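Local coordinates for protein folylpolyglutamate synthase/dihydrofolate synthase (Thermotoga maritima, PDB 1O5Z) that probably adds L-glutamate to dihydropteroate and to tetrahydrofolyl-polyglutamates, spending ATP with the help of magnesium, in folate biosynthesis, at residues P344-G350 with F368-T374; R307-L311 with S335-F340; I201-L207 with K226-Y232; P170-T174 with T282-L288. Numbering follows the deposited sequence.

Interaction 1 (P344-G350 with F368-T374)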
loop_
_atom_site.group_PDB
_atom_site.type_symbol
_atom_site.label_atom_id
_atom_site.label_comp_id
_atom_site.label_asym_id
_atom_site.label_seq_id
_atom_site.Cartn_x
_atom_site.Cartn_y
_atom_site.Cartn_z
ATOM N N PRO A 344 18.528 22.088 1.619
ATOM C CA PRO A 344 18.388 22.369 0.195
ATOM C C PRO A 344 17.930 21.131 -0.513
ATOM O O PRO A 344 18.442 20.052 -0.225
ATOM C CB PRO A 344 19.805 22.721 -0.252
ATOM C CG PRO A 344 20.688 22.124 0.769
ATOM C CD PRO A 344 19.939 22.113 2.046
ATOM N N LEU A 345 16.967 21.285 -1.409
ATOM C CA LEU A 345 16.317 20.170 -2.067
ATOM C C LEU A 345 16.265 20.342 -3.562
ATOM O O LEU A 345 16.231 21.454 -4.066
ATOM C CB LEU A 345 14.885 20.021 -1.601
ATOM C CG LEU A 345 14.663 19.718 -0.127
ATOM C CD1 LEU A 345 13.171 19.657 0.081
ATOM C CD2 LEU A 345 15.363 18.405 0.330
ATOM N N SER A 346 16.254 19.211 -4.242
ATOM C CA SER A 346 16.101 19.131 -5.677
ATOM C C SER A 346 14.867 18.263 -5.925
ATOM O O SER A 346 14.523 17.444 -5.106
ATOM C CB SER A 346 17.337 18.496 -6.324
ATOM O OG SER A 346 18.459 19.331 -6.208
ATOM N N LEU A 347 14.183 18.509 -7.035
ATOM C CA LEU A 347 12.953 17.853 -7.404
ATOM C C LEU A 347 13.202 17.225 -8.731
ATOM O O LEU A 347 13.625 17.914 -9.658
ATOM C CB LEU A 347 11.844 18.869 -7.631
ATOM C CG LEU A 347 10.482 18.355 -8.094
ATOM C CD1 LEU A 347 9.880 17.312 -7.143
ATOM C CD2 LEU A 347 9.597 19.564 -8.144
ATOM N N VAL A 348 12.896 15.934 -8.817
ATOM C CA VAL A 348 12.787 15.247 -10.080
ATOM C C VAL A 348 11.316 14.864 -10.202
ATOM O O VAL A 348 10.809 14.069 -9.407
ATOM C CB VAL A 348 13.736 14.043 -10.146
ATOM C CG1 VAL A 348 13.594 13.285 -11.484
ATOM C CG2 VAL A 348 15.197 14.518 -9.903
ATOM N N ILE A 349 10.641 15.477 -11.192
ATOM C CA ILE A 349 9.203 15.326 -11.386
ATOM C C ILE A 349 8.788 14.859 -12.816
ATOM O O ILE A 349 9.285 15.333 -13.825
ATOM C CB ILE A 349 8.459 16.601 -10.883
ATOM C CG1 ILE A 349 6.946 16.355 -10.743
ATOM C CG2 ILE A 349 8.782 17.838 -11.734
ATOM C CD1 ILE A 349 6.311 17.270 -9.765
ATOM N N GLY A 350 7.950 13.828 -12.859
ATOM C CA GLY A 350 7.355 13.365 -14.106
ATOM C C GLY A 350 5.898 13.110 -13.806
ATOM O O GLY A 350 5.576 12.446 -12.839
ATOM N N PHE A 368 12.098 24.092 -3.715
ATOM C CA PHE A 368 13.256 23.415 -4.275
ATOM C C PHE A 368 14.269 24.402 -4.782
ATOM O O PHE A 368 13.931 25.469 -5.291
ATOM C CB PHE A 368 12.808 22.468 -5.364
ATOM C CG PHE A 368 11.957 21.396 -4.850
ATOM C CD1 PHE A 368 12.526 20.289 -4.251
ATOM C CD2 PHE A 368 10.579 21.508 -4.875
ATOM C CE1 PHE A 368 11.734 19.292 -3.747
ATOM C CE2 PHE A 368 9.783 20.503 -4.352
ATOM C CZ PHE A 368 10.367 19.405 -3.798
ATOM N N GLU A 369 15.518 24.028 -4.608
ATOM C CA GLU A 369 16.606 24.783 -5.099
ATOM C C GLU A 369 16.766 24.459 -6.581
ATOM O O GLU A 369 17.418 25.164 -7.283
ATOM C CB GLU A 369 17.840 24.322 -4.352
ATOM C CG GLU A 369 18.880 25.363 -4.113
ATOM C CD GLU A 369 18.460 26.289 -3.034
ATOM O OE1 GLU A 369 19.062 27.377 -2.961
ATOM O OE2 GLU A 369 17.529 25.910 -2.283
ATOM N N ARG A 370 16.213 23.356 -7.041
ATOM C CA ARG A 370 16.471 22.889 -8.378
ATOM C C ARG A 370 15.340 21.974 -8.785
ATOM O O ARG A 370 14.905 21.121 -7.985
ATOM C CB ARG A 370 17.786 22.123 -8.407
ATOM C CG ARG A 370 18.215 21.648 -9.776
ATOM C CD ARG A 370 19.525 20.923 -9.741
ATOM N NE ARG A 370 19.872 20.367 -11.050
ATOM C CZ ARG A 370 20.727 19.388 -11.220
ATOM N NH1 ARG A 370 21.296 18.825 -10.179
ATOM N NH2 ARG A 370 20.996 18.935 -12.437
ATOM N N VAL A 371 14.840 22.190 -10.003
ATOM C CA VAL A 371 13.712 21.467 -10.525
ATOM C C VAL A 371 14.100 20.874 -11.871
ATOM O O VAL A 371 14.591 21.555 -12.777
ATOM C CB VAL A 371 12.433 22.332 -10.619
ATOM C CG1 VAL A 371 11.249 21.527 -11.193
ATOM C CG2 VAL A 371 12.066 22.909 -9.245
ATOM N N ILE A 372 13.911 19.566 -11.941
ATOM C CA ILE A 372 14.186 18.769 -13.097
ATOM C C ILE A 372 12.896 18.026 -13.450
ATOM O O ILE A 372 12.393 17.270 -12.663
ATOM C CB ILE A 372 15.270 17.740 -12.789
ATOM C CG1 ILE A 372 16.541 18.425 -12.285
ATOM C CG2 ILE A 372 15.524 16.878 -14.022
ATOM C CD1 ILE A 372 17.550 17.437 -11.745
ATOM N N VAL A 373 12.380 18.278 -14.648
ATOM C CA VAL A 373 11.242 17.588 -15.178
ATOM C C VAL A 373 11.841 16.445 -15.981
ATOM O O VAL A 373 12.817 16.619 -16.715
ATOM C CB VAL A 373 10.415 18.496 -16.126
ATOM C CG1 VAL A 373 9.180 17.770 -16.625
ATOM C CG2 VAL A 373 10.017 19.807 -15.411
ATOM N N THR A 374 11.225 15.287 -15.862
ATOM C CA THR A 374 11.714 14.082 -16.524
ATOM C C THR A 374 10.559 13.356 -17.151
ATOM O O THR A 374 9.411 13.707 -16.895
ATOM C CB THR A 374 12.443 13.215 -15.495
ATOM O OG1 THR A 374 13.182 12.236 -16.191
ATOM C CG2 THR A 374 11.500 12.448 -14.581
#
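Leu347 lies at the apolar centre. Its CB sits over the face of the Phe368 ring, 3.7 Å from the centroid and 11° off the normal, a CH-pi contact. Leu345 CB also meets Phe368 CD1 at 3.6 Å. Leu347, Ile349, Val371 and Val373 share one face of the sheet; there Leu347 CD2 touches Val371 CG1 at 4.0 Å, and Ile349 CG2 reaches Val373 CG2 at 4.4 Å. Helix 384-394 packs on Val373. The other face carries Val348 and Ile372, with Val348 CG2 4.2 Å from Ile372 CD1, and helix 404-409 touches both.

Strands 345-349 and 370-373 run parallel; their axes come within 4.7 Å and their directions differ by 12°. Leu347 N donates to Arg370 O (2.9 Å) and Ile372 N to Leu347 O (2.8 Å). Ile349 N donates to Ile372 O (2.9 Å) and Thr374 N to Ile349 O (2.8 Å). Glu369 N also donates to Leu345 O at 2.7 Å, at the N-terminal end of the pairing.

At the polar edge, the end of Arg370 leads away to a salt bridge with Glu399. Thr374 OG1 bonds Ile401 O. The two strands, with helix 357-361 between them in sequence, form a beta-alpha-beta unit in the mixed sheet of the C-terminal Mur ligase domain.

Interaction 2 (R307-L311 with S335-F340)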
loop_
_atom_site.group_PDB
_atom_site.type_symbol
_atom_site.label_atom_id
_atom_site.label_comp_id
_atom_site.label_asym_id
_atom_site.label_seq_id
_atom_site.Cartn_x
_atom_site.Cartn_y
_atom_site.Cartn_z
ATOM N N ARG A 307 5.945 5.677 -0.318
ATOM C CA ARG A 307 5.037 6.456 0.431
ATOM C C ARG A 307 5.883 7.217 1.432
ATOM O O ARG A 307 6.059 6.803 2.561
ATOM C CB ARG A 307 4.054 5.519 1.109
ATOM C CG ARG A 307 3.164 4.697 0.098
ATOM C CD ARG A 307 1.815 5.328 -0.246
ATOM N NE ARG A 307 1.610 6.422 0.682
ATOM C CZ ARG A 307 0.452 6.815 1.178
ATOM N NH1 ARG A 307 -0.694 6.253 0.814
ATOM N NH2 ARG A 307 0.437 7.821 2.038
ATOM N N PHE A 308 6.405 8.344 0.980
ATOM C CA PHE A 308 7.310 9.220 1.755
ATOM C C PHE A 308 8.380 8.380 2.325
ATOM O O PHE A 308 8.627 8.362 3.539
ATOM C CB PHE A 308 6.630 10.061 2.849
ATOM C CG PHE A 308 7.499 11.208 3.322
ATOM C CD1 PHE A 308 7.833 12.237 2.460
ATOM C CD2 PHE A 308 8.026 11.226 4.603
ATOM C CE1 PHE A 308 8.631 13.269 2.870
ATOM C CE2 PHE A 308 8.835 12.272 5.002
ATOM C CZ PHE A 308 9.152 13.278 4.109
ATOM N N GLU A 309 8.987 7.687 1.373
ATOM C CA GLU A 309 10.041 6.760 1.609
ATOM C C GLU A 309 11.323 7.500 1.381
ATOM O O GLU A 309 11.520 8.052 0.305
ATOM C CB GLU A 309 9.975 5.620 0.586
ATOM C CG GLU A 309 10.493 4.357 1.165
ATOM C CD GLU A 309 10.765 3.316 0.141
ATOM O OE1 GLU A 309 10.165 3.388 -0.951
ATOM O OE2 GLU A 309 11.593 2.442 0.451
ATOM N N ILE A 310 12.193 7.499 2.374
ATOM C CA ILE A 310 13.500 8.093 2.219
ATOM C C ILE A 310 14.518 6.983 2.165
ATOM O O ILE A 310 14.589 6.190 3.089
ATOM C CB ILE A 310 13.818 9.063 3.408
ATOM C CG1 ILE A 310 12.915 10.294 3.354
ATOM C CG2 ILE A 310 15.284 9.511 3.361
ATOM C CD1 ILE A 310 11.766 10.162 4.167
ATOM N N LEU A 311 15.321 6.960 1.108
ATOM C CA LEU A 311 16.370 5.993 0.908
ATOM C C LEU A 311 17.692 6.726 0.802
ATOM O O LEU A 311 17.865 7.518 -0.101
ATOM C CB LEU A 311 16.171 5.254 -0.418
ATOM C CG LEU A 311 15.581 3.856 -0.505
ATOM C CD1 LEU A 311 15.746 3.363 -1.952
ATOM C CD2 LEU A 311 16.223 2.864 0.466
ATOM N N SER A 335 5.055 16.955 4.718
ATOM C CA SER A 335 6.046 16.006 5.201
ATOM C C SER A 335 7.497 16.481 5.015
ATOM O O SER A 335 8.305 16.378 5.930
ATOM C CB SER A 335 5.799 14.653 4.526
ATOM O OG SER A 335 4.647 14.072 5.131
ATOM N N LEU A 336 7.803 17.033 3.842
ATOM C CA LEU A 336 9.086 17.712 3.598
ATOM C C LEU A 336 9.434 18.816 4.569
ATOM O O LEU A 336 10.591 18.974 4.905
ATOM C CB LEU A 336 9.142 18.295 2.199
ATOM C CG LEU A 336 9.226 17.268 1.106
ATOM C CD1 LEU A 336 8.911 17.939 -0.159
ATOM C CD2 LEU A 336 10.624 16.640 1.062
ATOM N N LYS A 337 8.454 19.594 5.015
ATOM C CA LYS A 337 8.728 20.695 5.918
ATOM C C LYS A 337 9.094 20.198 7.330
ATOM O O LYS A 337 9.751 20.905 8.122
ATOM C CB LYS A 337 7.536 21.671 5.958
ATOM C CG LYS A 337 7.146 22.379 4.626
ATOM C CD LYS A 337 6.570 23.815 4.918
ATOM C CE LYS A 337 5.533 24.388 3.878
ATOM N NZ LYS A 337 5.964 24.317 2.437
ATOM N N LEU A 338 8.670 18.984 7.648
ATOM C CA LEU A 338 8.936 18.421 8.957
ATOM C C LEU A 338 10.329 17.867 9.049
ATOM O O LEU A 338 11.000 18.038 10.039
ATOM C CB LEU A 338 7.982 17.283 9.261
ATOM C CG LEU A 338 6.599 17.653 9.760
ATOM C CD1 LEU A 338 5.815 16.380 9.933
ATOM C CD2 LEU A 338 6.660 18.449 11.073
ATOM N N TYR A 339 10.753 17.181 8.016
ATOM C CA TYR A 339 11.948 16.392 8.099
ATOM C C TYR A 339 13.137 17.037 7.406
ATOM O O TYR A 339 14.267 16.596 7.591
ATOM C CB TYR A 339 11.670 15.014 7.489
ATOM C CG TYR A 339 10.782 14.133 8.361
ATOM C CD1 TYR A 339 9.442 13.949 8.071
ATOM C CD2 TYR A 339 11.290 13.472 9.471
ATOM C CE1 TYR A 339 8.643 13.129 8.860
ATOM C CE2 TYR A 339 10.496 12.669 10.254
ATOM C CZ TYR A 339 9.176 12.494 9.946
ATOM O OH TYR A 339 8.375 11.697 10.732
ATOM N N PHE A 340 12.896 18.074 6.605
ATOM C CA PHE A 340 13.961 18.679 5.773
ATOM C C PHE A 340 14.002 20.179 5.873
ATOM O O PHE A 340 14.410 20.850 4.942
ATOM C CB PHE A 340 13.769 18.254 4.327
ATOM C CG PHE A 340 13.990 16.804 4.135
ATOM C CD1 PHE A 340 15.284 16.306 4.000
ATOM C CD2 PHE A 340 12.929 15.916 4.180
ATOM C CE1 PHE A 340 15.506 14.933 3.839
ATOM C CE2 PHE A 340 13.140 14.568 4.026
ATOM C CZ PHE A 340 14.436 14.066 3.847
#
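Phe308 has an unusual backbone, with positive phi (50°) and psi of 55°. It belongs to a G1 beta bulge, in which Phe308 and Glu309 both face Leu320 on the neighbouring strand 316-320. Its side chain points toward helix 326-339. There Ser335 CB sits over one face of the Phe308 ring, 3.6 Å from the centroid and 12° off the normal, a CH-pi contact. Phe308 CE2 meets Tyr339 CD1 at 3.5 Å. The two rings are oblique, with planes at 40° and centroids 5.8 Å apart. Phe308 CE1 also lies 4.3 Å from Leu336 CD2.

Phe340, just past the helix end, fills in beside them. Its CE2 is 4.2 Å from Phe308 CZ, and its CZ is 4.1 Å from Ile310 CG1. Ile319 of strand 316-320 touches Phe308, Ile310 and Phe340. Tyr339 OH turns to Asn250 and Gly269.

No hydrogen bond joins the two segments. Carbon contacts, mostly aromatic, therefore hold the C-terminal end of the helix against the edge strand of the C-terminal domain sheet.

Interaction 3 (I201-L207 with K226-Y232)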
loop_
_atom_site.group_PDB
_atom_site.type_symbol
_atom_site.label_atom_id
_atom_site.label_comp_id
_atom_site.label_asym_id
_atom_site.label_seq_id
_atom_site.Cartn_x
_atom_site.Cartn_y
_atom_site.Cartn_z
ATOM N N ILE A 201 -16.858 -5.524 7.955
ATOM C CA ILE A 201 -17.273 -5.843 9.327
ATOM C C ILE A 201 -18.075 -7.147 9.325
ATOM O O ILE A 201 -19.057 -7.266 8.595
ATOM C CB ILE A 201 -18.113 -4.725 9.978
ATOM C CG1 ILE A 201 -17.316 -3.424 10.032
ATOM C CG2 ILE A 201 -18.530 -5.153 11.395
ATOM C CD1 ILE A 201 -18.124 -2.173 10.462
ATOM N N LYS A 202 -17.641 -8.091 10.174
ATOM C CA LYS A 202 -18.143 -9.454 10.181
ATOM C C LYS A 202 -18.681 -9.794 11.562
ATOM O O LYS A 202 -18.247 -9.222 12.571
ATOM C CB LYS A 202 -17.022 -10.401 9.786
ATOM C CG LYS A 202 -16.516 -10.226 8.340
ATOM C CD LYS A 202 -17.605 -10.543 7.291
ATOM C CE LYS A 202 -17.228 -10.034 5.918
ATOM N NZ LYS A 202 -15.823 -10.375 5.518
ATOM N N GLU A 203 -19.631 -10.721 11.596
ATOM C CA GLU A 203 -20.367 -11.045 12.809
ATOM C C GLU A 203 -19.456 -11.399 13.971
ATOM O O GLU A 203 -18.668 -12.311 13.889
ATOM C CB GLU A 203 -21.321 -12.210 12.539
ATOM C CG GLU A 203 -22.237 -12.569 13.707
ATOM C CD GLU A 203 -23.364 -11.583 13.933
ATOM O OE1 GLU A 203 -23.620 -10.749 13.030
ATOM O OE2 GLU A 203 -23.996 -11.667 15.018
ATOM N N ARG A 204 -19.572 -10.652 15.056
ATOM C CA ARG A 204 -18.783 -10.906 16.251
ATOM C C ARG A 204 -17.304 -10.617 16.092
ATOM O O ARG A 204 -16.577 -10.698 17.051
ATOM C CB ARG A 204 -18.957 -12.350 16.720
ATOM C CG ARG A 204 -20.356 -12.649 17.105
ATOM C CD ARG A 204 -20.603 -12.391 18.544
ATOM N NE ARG A 204 -22.025 -12.347 18.835
ATOM C CZ ARG A 204 -22.523 -12.097 20.031
ATOM N NH1 ARG A 204 -21.705 -11.898 21.060
ATOM N NH2 ARG A 204 -23.845 -12.048 20.207
ATOM N N VAL A 205 -16.862 -10.238 14.904
ATOM C CA VAL A 205 -15.457 -9.981 14.674
ATOM C C VAL A 205 -15.250 -8.547 15.038
ATOM O O VAL A 205 -15.960 -7.686 14.567
ATOM C CB VAL A 205 -15.069 -10.175 13.179
ATOM C CG1 VAL A 205 -13.667 -9.668 12.880
ATOM C CG2 VAL A 205 -15.197 -11.633 12.782
ATOM N N PRO A 206 -14.269 -8.260 15.866
ATOM C CA PRO A 206 -14.029 -6.859 16.227
ATOM C C PRO A 206 -13.689 -5.990 15.024
ATOM O O PRO A 206 -13.284 -6.492 13.957
ATOM C CB PRO A 206 -12.842 -6.931 17.184
ATOM C CG PRO A 206 -12.194 -8.269 16.880
ATOM C CD PRO A 206 -13.339 -9.181 16.556
ATOM N N LEU A 207 -13.894 -4.689 15.207
ATOM C CA LEU A 207 -13.520 -3.677 14.223
ATOM C C LEU A 207 -12.588 -2.673 14.905
ATOM O O LEU A 207 -12.889 -2.180 16.025
ATOM C CB LEU A 207 -14.759 -2.917 13.733
ATOM C CG LEU A 207 -14.495 -1.535 13.098
ATOM C CD1 LEU A 207 -13.707 -1.705 11.761
ATOM C CD2 LEU A 207 -15.804 -0.792 12.890
ATOM N N LYS A 226 -24.869 -3.826 14.890
ATOM C CA LYS A 226 -25.702 -4.839 14.235
ATOM C C LYS A 226 -25.023 -6.184 14.183
ATOM O O LYS A 226 -25.658 -7.187 14.455
ATOM C CB LYS A 226 -26.015 -4.452 12.792
ATOM C CG LYS A 226 -27.404 -3.912 12.564
ATOM C CD LYS A 226 -27.560 -3.454 11.085
ATOM C CE LYS A 226 -28.979 -3.729 10.512
ATOM N NZ LYS A 226 -30.036 -2.808 11.013
ATOM N N LYS A 227 -23.741 -6.200 13.797
ATOM C CA LYS A 227 -22.943 -7.449 13.713
ATOM C C LYS A 227 -22.427 -7.982 15.082
ATOM O O LYS A 227 -21.730 -9.014 15.148
ATOM C CB LYS A 227 -21.759 -7.245 12.761
ATOM C CG LYS A 227 -22.191 -6.871 11.363
ATOM C CD LYS A 227 -22.410 -8.062 10.461
ATOM C CE LYS A 227 -23.563 -7.793 9.495
ATOM N NZ LYS A 227 -23.229 -8.056 8.045
ATOM N N SER A 228 -22.771 -7.279 16.161
ATOM C CA SER A 228 -22.287 -7.597 17.505
ATOM C C SER A 228 -20.747 -7.648 17.547
ATOM O O SER A 228 -20.134 -8.495 18.214
ATOM C CB SER A 228 -22.934 -8.890 18.008
ATOM O OG SER A 228 -24.316 -8.906 17.699
ATOM N N SER A 229 -20.146 -6.710 16.819
ATOM C CA SER A 229 -18.702 -6.548 16.718
ATOM C C SER A 229 -18.248 -5.474 17.675
ATOM O O SER A 229 -18.740 -4.343 17.650
ATOM C CB SER A 229 -18.331 -6.090 15.324
ATOM O OG SER A 229 -18.704 -7.064 14.373
ATOM N N ARG A 230 -17.283 -5.810 18.505
ATOM C CA ARG A 230 -16.668 -4.811 19.337
ATOM C C ARG A 230 -15.821 -3.878 18.469
ATOM O O ARG A 230 -14.966 -4.319 17.718
ATOM C CB ARG A 230 -15.824 -5.481 20.410
ATOM C CG ARG A 230 -15.340 -4.522 21.451
ATOM C CD ARG A 230 -14.802 -5.201 22.707
ATOM N NE ARG A 230 -14.374 -4.334 23.815
ATOM C CZ ARG A 230 -14.286 -2.971 23.848
ATOM N NH1 ARG A 230 -14.590 -2.135 22.817
ATOM N NH2 ARG A 230 -13.844 -2.428 24.991
ATOM N N MET A 231 -16.062 -2.584 18.622
ATOM C CA MET A 231 -15.425 -1.534 17.840
ATOM C C MET A 231 -14.413 -0.728 18.658
ATOM O O MET A 231 -14.713 -0.263 19.774
ATOM C CB MET A 231 -16.515 -0.579 17.351
ATOM C CG MET A 231 -16.030 0.523 16.437
ATOM S SD MET A 231 -17.478 1.346 15.742
ATOM C CE MET A 231 -16.691 2.597 14.718
ATOM N N TYR A 232 -13.233 -0.521 18.096
ATOM C CA TYR A 232 -12.246 0.299 18.772
ATOM C C TYR A 232 -11.862 1.438 17.881
ATOM O O TYR A 232 -11.587 1.249 16.691
ATOM C CB TYR A 232 -10.991 -0.486 19.065
ATOM C CG TYR A 232 -11.174 -1.755 19.823
ATOM C CD1 TYR A 232 -11.509 -2.930 19.143
ATOM C CD2 TYR A 232 -10.971 -1.800 21.223
ATOM C CE1 TYR A 232 -11.646 -4.132 19.828
ATOM C CE2 TYR A 232 -11.091 -2.992 21.929
ATOM C CZ TYR A 232 -11.420 -4.174 21.214
ATOM O OH TYR A 232 -11.550 -5.389 21.859
HETATM O O HOH W 1 -25.248 -9.540 15.300
HETATM O O HOH W 2 -16.119 -8.116 18.652
#
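Ile201 points toward the end of helix 214-227. Its CG2 is 4.0 Å from Lys227 CG and 3.5 Å from Ser229 OG. Lys202 turns the other way, and its NZ bonds Val168 O and Asn166 OD1. A type II turn runs from Lys202 to Val205, closed by Val205 N to Lys202 O at 2.9 Å.

Glu203 folds back over the helix end. A water bridges Glu203 OE2 (2.5 Å), Lys226 O (2.5 Å) and Ser228 OG (2.7 Å). Arg204, at positive phi, gives its backbone N to Lys227 O at 2.7 Å. Its guanidinium lies with one face over Ser228 CB, and NE is 3.7 Å from that atom. A second water links Arg204 O (3.1 Å) to Arg230 N (2.6 Å). Val205 O lies 2.8 Å from Ser229 OG.

Pro206 CB touches the edge of the Tyr232 ring at CE1, 4.0 Å away. Leu207 starts the parallel strand pairing with Met231. Leu207 N donates to Arg230 O (2.8 Å), and Tyr232 N donates to Leu207 O (2.7 Å). Leu207 CD2 also packs on Met231 CG at 3.8 Å.

Ser228 ends the helix in a Schellman motif. Helix 214-227 connects strands 207-209 and 231-233, so this contact closes a beta-alpha-beta unit, setting its second strand beside its first. Its chemistry changes along the way: backbone bonds and water join the exposed turn to the helix end, then regular parallel-strand bonding takes over at the sheet edge.

Interaction 4 (P170-T174 with T282-L288); sequences PLCST and TLEATGL
Leu171 overlaps the end of helix 271-286: its CB lies 3.1 Å from Thr286 OG1, and its CD1 lies 3.8 Å from Leu288 CD1. This is helix-on-sheet packing in the central domain of the Mur ligase family, which belongs to the P-loop NTPase clan. Residues 170-174 lead into strand 173-175, which lies between strands 53-58 and 207-209 and runs parallel to both.

Pro170 is extended (phi/psi -86/173). Leu171 bends the chain at -75/-25, with its side chain m,t. Cys172 then extends it at -161/144, and Ser173 and Thr174 continue as regular strand. The side chains of Cys172 and Thr174 point toward the helix, and that of Ser173 points away.

Residues 282-286 are the last turn of the helix. Gly287 follows with positive phi (83°), and Leu288 is extended at -64/141 with rotamer m,t. The closest CA pair is Leu171 with Thr286, at 5.2 Å.

Cys172 takes chi1 t. Its SG lies 3.8 Å from Ala285 CB, 3.8 Å from Thr282 O and 4.1 Å from Thr282 CG2. Val208 of strand 207-209 touches Cys172, Thr174, Thr282 and Ala285, so the helix spans both strands. Thr282 OG1 also bonds Val278 O one turn earlier. Thr174 and Thr282 both have chi1 m, and Thr174 OG1 donates to Thr282 OG1 at 2.7 Å.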
loop_
_atom_site.group_PDB
_atom_site.type_symbol
_atom_site.label_atom_id
_atom_site.label_comp_id
_atom_site.label_asym_id
_atom_site.label_seq_id
_atom_site.Cartn_x
_atom_site.Cartn_y
_atom_site.Cartn_z
ATOM N N PRO A 170 -12.232 -12.835 9.374
ATOM C CA PRO A 170 -10.965 -12.581 10.021
ATOM C C PRO A 170 -11.027 -12.591 11.541
ATOM O O PRO A 170 -12.100 -12.649 12.131
ATOM C CB PRO A 170 -10.615 -11.174 9.519
ATOM C CG PRO A 170 -11.902 -10.506 9.336
ATOM C CD PRO A 170 -12.910 -11.575 8.996
ATOM N N LEU A 171 -9.868 -12.499 12.161
ATOM C CA LEU A 171 -9.797 -12.308 13.595
ATOM C C LEU A 171 -10.151 -10.846 13.977
ATOM O O LEU A 171 -10.593 -10.558 15.092
ATOM C CB LEU A 171 -8.384 -12.662 14.082
ATOM C CG LEU A 171 -7.924 -14.106 13.867
ATOM C CD1 LEU A 171 -6.446 -14.210 14.211
ATOM C CD2 LEU A 171 -8.747 -15.025 14.737
ATOM N N CYS A 172 -9.951 -9.942 13.025
ATOM C CA CYS A 172 -10.188 -8.541 13.219
ATOM C C CYS A 172 -10.316 -7.919 11.855
ATOM O O CYS A 172 -9.656 -8.341 10.914
ATOM C CB CYS A 172 -8.994 -7.904 13.930
ATOM S SG CYS A 172 -9.312 -6.210 14.481
ATOM N N SER A 173 -11.199 -6.931 11.762
ATOM C CA SER A 173 -11.412 -6.103 10.566
ATOM C C SER A 173 -11.023 -4.692 10.975
ATOM O O SER A 173 -11.440 -4.189 12.031
ATOM C CB SER A 173 -12.880 -6.105 10.150
ATOM O OG SER A 173 -13.346 -7.432 9.975
ATOM N N THR A 174 -10.195 -4.079 10.146
ATOM C CA THR A 174 -9.688 -2.740 10.391
ATOM C C THR A 174 -10.096 -1.826 9.263
ATOM O O THR A 174 -9.943 -2.178 8.079
ATOM C CB THR A 174 -8.170 -2.826 10.497
ATOM O OG1 THR A 174 -7.852 -3.728 11.571
ATOM C CG2 THR A 174 -7.510 -1.437 10.872
ATOM N N THR A 282 -5.234 -3.337 16.174
ATOM C CA THR A 282 -5.703 -4.419 15.382
ATOM C C THR A 282 -5.229 -5.723 16.005
ATOM O O THR A 282 -6.002 -6.638 16.219
ATOM C CB THR A 282 -5.193 -4.236 13.984
ATOM O OG1 THR A 282 -5.873 -3.109 13.368
ATOM C CG2 THR A 282 -5.524 -5.484 13.103
ATOM N N LEU A 283 -3.959 -5.743 16.385
ATOM C CA LEU A 283 -3.293 -6.915 16.960
ATOM C C LEU A 283 -3.807 -7.251 18.369
ATOM O O LEU A 283 -4.027 -8.438 18.691
ATOM C CB LEU A 283 -1.761 -6.712 16.956
ATOM C CG LEU A 283 -1.088 -6.897 15.569
ATOM C CD1 LEU A 283 0.383 -6.534 15.538
ATOM C CD2 LEU A 283 -1.253 -8.285 15.078
ATOM N N GLU A 284 -4.015 -6.238 19.199
ATOM C CA GLU A 284 -4.664 -6.472 20.499
ATOM C C GLU A 284 -6.051 -7.119 20.362
ATOM O O GLU A 284 -6.352 -8.126 21.017
ATOM C CB GLU A 284 -4.785 -5.167 21.283
ATOM C CG GLU A 284 -3.440 -4.572 21.712
ATOM C CD GLU A 284 -3.578 -3.302 22.522
ATOM O OE1 GLU A 284 -4.629 -2.622 22.468
ATOM O OE2 GLU A 284 -2.627 -2.985 23.241
ATOM N N ALA A 285 -6.877 -6.554 19.476
ATOM C CA ALA A 285 -8.271 -6.976 19.255
ATOM C C ALA A 285 -8.407 -8.411 18.772
ATOM O O ALA A 285 -9.469 -9.014 18.808
ATOM C CB ALA A 285 -8.927 -6.049 18.233
ATOM N N THR A 286 -7.324 -8.926 18.256
ATOM C CA THR A 286 -7.289 -10.204 17.582
ATOM C C THR A 286 -7.124 -11.358 18.608
ATOM O O THR A 286 -7.520 -12.503 18.338
ATOM C CB THR A 286 -6.104 -10.069 16.616
ATOM O OG1 THR A 286 -6.348 -10.724 15.367
ATOM C CG2 THR A 286 -4.855 -10.616 17.188
ATOM N N GLY A 287 -6.563 -11.023 19.788
ATOM C CA GLY A 287 -6.217 -11.960 20.826
ATOM C C GLY A 287 -4.873 -12.681 20.667
ATOM O O GLY A 287 -4.450 -13.367 21.567
ATOM N N LEU A 288 -4.193 -12.566 19.543
ATOM C CA LEU A 288 -3.022 -13.376 19.305
ATOM C C LEU A 288 -1.927 -13.068 20.297
ATOM O O LEU A 288 -1.735 -11.945 20.665
ATOM C CB LEU A 288 -2.496 -13.152 17.910
ATOM C CG LEU A 288 -3.404 -13.635 16.797
ATOM C CD1 LEU A 288 -3.004 -12.993 15.418
ATOM C CD2 LEU A 288 -3.454 -15.139 16.727
#

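How the interactions relate
The contacts fall into two pairs, one in each Mur ligase domain. Interactions 3 and 4 touch in the central domain, with centres 11 Å apart. Interaction 3 is nested inside the chain loop closed by interaction 4. Strands 173-175 and 207-209 are neighbours, and Pro206 O lies 3.1 Å from Ser173 N, a probable hydrogen bond. Interactions 1 and 2 share the C-terminal sheet, with centres 15 Å apart. Leu336 packs on both Leu345 and Phe368, and Phe340 packs on Leu345. Between the pairs, the nearest atoms of interactions 2 and 4 are about 14 Å apart; those of interactions 1 and 3 are about 34 Å apart.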